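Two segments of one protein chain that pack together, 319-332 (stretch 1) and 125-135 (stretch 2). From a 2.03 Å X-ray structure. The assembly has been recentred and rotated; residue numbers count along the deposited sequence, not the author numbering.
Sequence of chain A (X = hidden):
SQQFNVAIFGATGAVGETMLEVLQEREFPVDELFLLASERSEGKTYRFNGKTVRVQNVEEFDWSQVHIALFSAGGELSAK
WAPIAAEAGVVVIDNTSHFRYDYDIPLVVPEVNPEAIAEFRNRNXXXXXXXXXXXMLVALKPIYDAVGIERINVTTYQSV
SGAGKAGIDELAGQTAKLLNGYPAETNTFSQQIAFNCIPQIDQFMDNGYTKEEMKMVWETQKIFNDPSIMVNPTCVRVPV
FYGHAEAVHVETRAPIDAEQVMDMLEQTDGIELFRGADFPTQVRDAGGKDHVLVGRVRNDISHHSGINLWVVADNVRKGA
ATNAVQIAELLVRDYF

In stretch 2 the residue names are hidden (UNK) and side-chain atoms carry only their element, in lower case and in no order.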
# COMPACT_ATOMS: atom_id res chain seq x y z
N GLY A 319 18.88 8.82 3.58
CA GLY A 319 18.39 8.21 4.82
C GLY A 319 19.38 7.19 5.36
O GLY A 319 19.74 7.22 6.54
N ALA A 320 19.80 6.28 4.49
CA ALA A 320 20.81 5.26 4.82
C ALA A 320 22.13 5.89 5.27
O ALA A 320 22.71 5.50 6.29
CB ALA A 320 21.03 4.36 3.63
N ALA A 321 22.60 6.87 4.50
CA ALA A 321 23.88 7.52 4.75
C ALA A 321 23.86 8.27 6.08
O ALA A 321 24.79 8.17 6.87
CB ALA A 321 24.24 8.44 3.61
N THR A 322 22.77 9.00 6.32
CA THR A 322 22.58 9.75 7.55
C THR A 322 22.52 8.86 8.78
O THR A 322 23.10 9.20 9.82
CB THR A 322 21.31 10.62 7.45
OG1 THR A 322 21.45 11.54 6.35
CG2 THR A 322 21.06 11.40 8.74
N ASN A 323 21.82 7.73 8.69
CA ASN A 323 21.76 6.81 9.83
C ASN A 323 23.16 6.36 10.24
O ASN A 323 23.50 6.35 11.43
CB ASN A 323 20.87 5.59 9.51
CG ASN A 323 20.44 4.85 10.76
OD1 ASN A 323 19.53 5.29 11.47
ND2 ASN A 323 21.09 3.72 11.04
N ALA A 324 23.96 6.00 9.23
CA ALA A 324 25.35 5.58 9.37
C ALA A 324 26.22 6.65 10.04
O ALA A 324 27.02 6.34 10.92
CB ALA A 324 25.93 5.23 8.00
N VAL A 325 26.07 7.90 9.60
CA VAL A 325 26.82 9.01 10.21
C VAL A 325 26.37 9.26 11.67
O VAL A 325 27.22 9.48 12.54
CB VAL A 325 26.77 10.28 9.33
CG1 VAL A 325 27.58 11.43 9.95
CG2 VAL A 325 27.30 9.98 7.94
N GLN A 326 25.06 9.19 11.93
CA GLN A 326 24.54 9.32 13.30
C GLN A 326 25.10 8.26 14.25
O GLN A 326 25.36 8.54 15.43
CB GLN A 326 23.03 9.21 13.32
CG GLN A 326 22.28 10.43 12.80
CD GLN A 326 20.79 10.18 12.75
OE1 GLN A 326 20.30 9.44 11.90
NE2 GLN A 326 20.05 10.81 13.66
N ILE A 327 25.27 7.04 13.74
CA ILE A 327 25.94 5.98 14.48
C ILE A 327 27.36 6.43 14.84
O ILE A 327 27.76 6.33 16.00
CB ILE A 327 25.99 4.64 13.68
CG1 ILE A 327 24.57 4.08 13.49
CG2 ILE A 327 26.88 3.63 14.40
CD1 ILE A 327 24.45 2.97 12.44
N ALA A 328 28.11 6.92 13.84
CA ALA A 328 29.50 7.37 14.02
C ALA A 328 29.62 8.52 15.02
O ALA A 328 30.60 8.62 15.76
CB ALA A 328 30.10 7.79 12.68
N GLU A 329 28.63 9.42 14.99
CA GLU A 329 28.59 10.56 15.89
C GLU A 329 28.51 10.08 17.32
O GLU A 329 29.27 10.54 18.17
CB GLU A 329 27.41 11.45 15.55
CG GLU A 329 27.61 12.27 14.29
CD GLU A 329 26.34 12.97 13.82
OE1 GLU A 329 26.42 13.71 12.83
OE2 GLU A 329 25.27 12.76 14.42
N LEU A 330 27.61 9.13 17.59
CA LEU A 330 27.43 8.59 18.94
C LEU A 330 28.61 7.73 19.38
O LEU A 330 29.01 7.76 20.55
CB LEU A 330 26.12 7.80 19.01
CG LEU A 330 24.88 8.46 19.61
CD1 LEU A 330 24.79 9.95 19.36
CD2 LEU A 330 23.63 7.75 19.09
N LEU A 331 29.16 6.99 18.43
CA LEU A 331 30.32 6.15 18.68
C LEU A 331 31.48 7.01 19.18
O LEU A 331 32.07 6.74 20.22
CB LEU A 331 30.70 5.40 17.39
CG LEU A 331 31.93 4.49 17.41
CD1 LEU A 331 31.74 3.36 18.41
CD2 LEU A 331 32.19 3.95 16.02
N VAL A 332 31.78 8.06 18.42
CA VAL A 332 32.82 9.04 18.71
C VAL A 332 32.61 9.78 20.04
O VAL A 332 33.56 10.00 20.80
CB VAL A 332 32.89 10.05 17.53
CG1 VAL A 332 33.10 11.50 17.99
CG2 VAL A 332 33.92 9.59 16.50
N UNK A 125 32.46 -4.06 14.53
CA UNK A 125 31.49 -3.81 13.47
C UNK A 125 30.15 -3.45 14.07
O UNK A 125 29.72 -4.06 15.07
c UNK A 125 31.33 -5.04 12.51
c UNK A 125 32.64 -6.91 11.39
c UNK A 125 30.38 -4.69 11.35
c UNK A 125 32.67 -5.49 11.93
N UNK A 126 29.51 -2.43 13.48
CA UNK A 126 28.12 -2.07 13.74
C UNK A 126 27.39 -2.12 12.39
O UNK A 126 27.91 -1.63 11.40
c UNK A 126 26.53 -0.28 14.61
c UNK A 126 27.99 -0.61 14.30
c UNK A 126 28.86 -0.42 15.55
c UNK A 126 29.15 1.05 15.90
N UNK A 127 26.21 -2.72 12.35
CA UNK A 127 25.47 -2.89 11.09
C UNK A 127 24.44 -1.78 10.93
O UNK A 127 23.74 -1.45 11.89
c UNK A 127 24.79 -4.25 11.07
N UNK A 128 24.37 -1.20 9.73
CA UNK A 128 23.39 -0.17 9.37
C UNK A 128 22.19 -0.93 8.82
O UNK A 128 22.38 -1.78 7.95
n UNK A 128 23.20 2.80 9.33
o UNK A 128 22.95 2.61 7.11
c UNK A 128 23.31 2.13 8.20
c UNK A 128 23.98 0.74 8.28
N UNK A 129 20.97 -0.67 9.34
CA UNK A 129 19.82 -1.41 8.82
C UNK A 129 19.35 -0.95 7.43
O UNK A 129 19.84 0.05 6.89
c UNK A 129 20.57 0.24 10.42
c UNK A 129 19.38 -0.50 11.03
c UNK A 129 18.71 -1.15 9.86
N UNK A 130 18.41 -1.71 6.88
CA UNK A 130 17.74 -1.39 5.64
C UNK A 130 16.97 -0.08 5.82
O UNK A 130 16.36 0.13 6.86
o UNK A 130 15.58 -1.67 3.47
c UNK A 130 16.34 -2.53 3.88
c UNK A 130 16.79 -2.54 5.31
n UNK A 130 16.81 -3.51 3.10
N UNK A 131 16.99 0.80 4.80
CA UNK A 131 16.26 2.09 4.88
C UNK A 131 14.78 1.90 5.20
O UNK A 131 14.21 2.68 5.95
s UNK A 131 15.93 4.75 3.82
c UNK A 131 16.44 2.96 3.63
N UNK A 132 14.17 0.84 4.65
CA UNK A 132 12.80 0.46 5.00
C UNK A 132 12.61 0.29 6.51
O UNK A 132 11.62 0.77 7.08
c UNK A 132 12.42 -0.85 4.32
o UNK A 132 11.92 -0.62 3.02
N UNK A 133 13.54 -0.43 7.15
CA UNK A 133 13.48 -0.70 8.58
C UNK A 133 13.80 0.57 9.39
O UNK A 133 13.15 0.83 10.40
c UNK A 133 14.48 -1.80 8.99
c UNK A 133 14.26 -2.22 10.44
o UNK A 133 14.31 -2.93 8.13
N UNK A 134 14.80 1.33 8.95
CA UNK A 134 15.10 2.63 9.56
C UNK A 134 13.85 3.53 9.59
O UNK A 134 13.43 3.97 10.66
c UNK A 134 17.55 2.52 8.92
c UNK A 134 18.68 3.02 8.00
c UNK A 134 16.47 4.77 9.41
c UNK A 134 16.26 3.34 8.83
N UNK A 135 13.26 3.76 8.42
CA UNK A 135 12.06 4.59 8.26
C UNK A 135 10.97 4.20 9.26
O UNK A 135 10.45 5.04 9.99
o UNK A 135 12.10 4.49 3.52
c UNK A 135 11.33 4.87 4.40
n UNK A 135 10.00 4.88 4.25
c UNK A 135 11.46 4.38 6.87
c UNK A 135 11.89 5.32 5.76

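Position 125 has four side-chain carbons, forked at the first, one arm two carbons long. That branching is isoleucine, and Ile125, in an extended strand, stays beyond reach of stretch 1.

Position 126 repeats the pattern: four carbons, a fork at the first, one longer arm. Its CA-to-CB bond points toward the helix, and the tip of the long arm lies 3.7 Å from Ile327 CG2 and 4.2 Å from Leu331 CD2. This is Ile126, with chi1 at -55° (m) and chi2 at 162° (t), and the tip is its CD1.

Position 127 carries a single carbon, directed away from the helix: Ala127.

Position 128 has two side-chain carbons, the second bearing one oxygen and one nitrogen. As modelled, its oxygen lies 3.0 Å from Ala320 O, while its nitrogen lies 2.9 Å from Asn323 ND2 and 3.3 Å from Ala324 N. The carboxamide on a two-carbon side chain is that of asparagine. The CA-to-CB bond of Asn128 points toward the helix, and the residue has 73 Å² covered, the largest area in either stretch. Oxygen facing oxygen and nitrogen facing nitrogen suggest that the amide is probably turned over, so the orientation of the Asn128 amide, and with it whether these contacts are hydrogen bonds, is left open.

Position 129 shows three carbons closing a ring onto the backbone nitrogen; the ring carbon bonded to that nitrogen lies 3.6 Å from Asn323 ND2. The ring defines Pro129.

Position 130 has two carbons ending in one oxygen and one nitrogen, without contact to stretch 1. It is Asn130, the N-cap of the following helix: Asn130 OD1 accepts from the backbone N of position 132 at 3.1 Å, with an N-H...acceptor angle of 147°.

Position 131 has one carbon followed by sulfur; the sulfur lies 4.2 Å from Ala320 N and 4.4 Å from Gly319 CA. It is Cys131.

Position 132, one carbon and one oxygen, is Ser132; position 133, whose first carbon carries an oxygen and a carbon, is Thr133. Neither side chain reaches the helix.

Position 134 has four carbons, forked at the first with one longer arm, whose tip is 3.7 Å from Asn323 CB. This is Ile134, its CA-to-CB bond directed toward stretch 1.

Position 135 has three carbons, the third bearing oxygen and nitrogen: Gln135, out of reach.

The contact buries 436 Å² in total. Gly319, Ala320, Asn323, Ala324, Ile327 and Leu331 line the helix face. CA spacings of 5.5 Å between Ala320 CA and Cys131 CA and 8.4 Å between Ile327 CA and Ile126 CA show the backbones diverging; larger aliphatic side chains bridge the wider end, while Asn128 packs against the helix between.

Stretch 2, residues 125-135: IIANPNCSTIQ
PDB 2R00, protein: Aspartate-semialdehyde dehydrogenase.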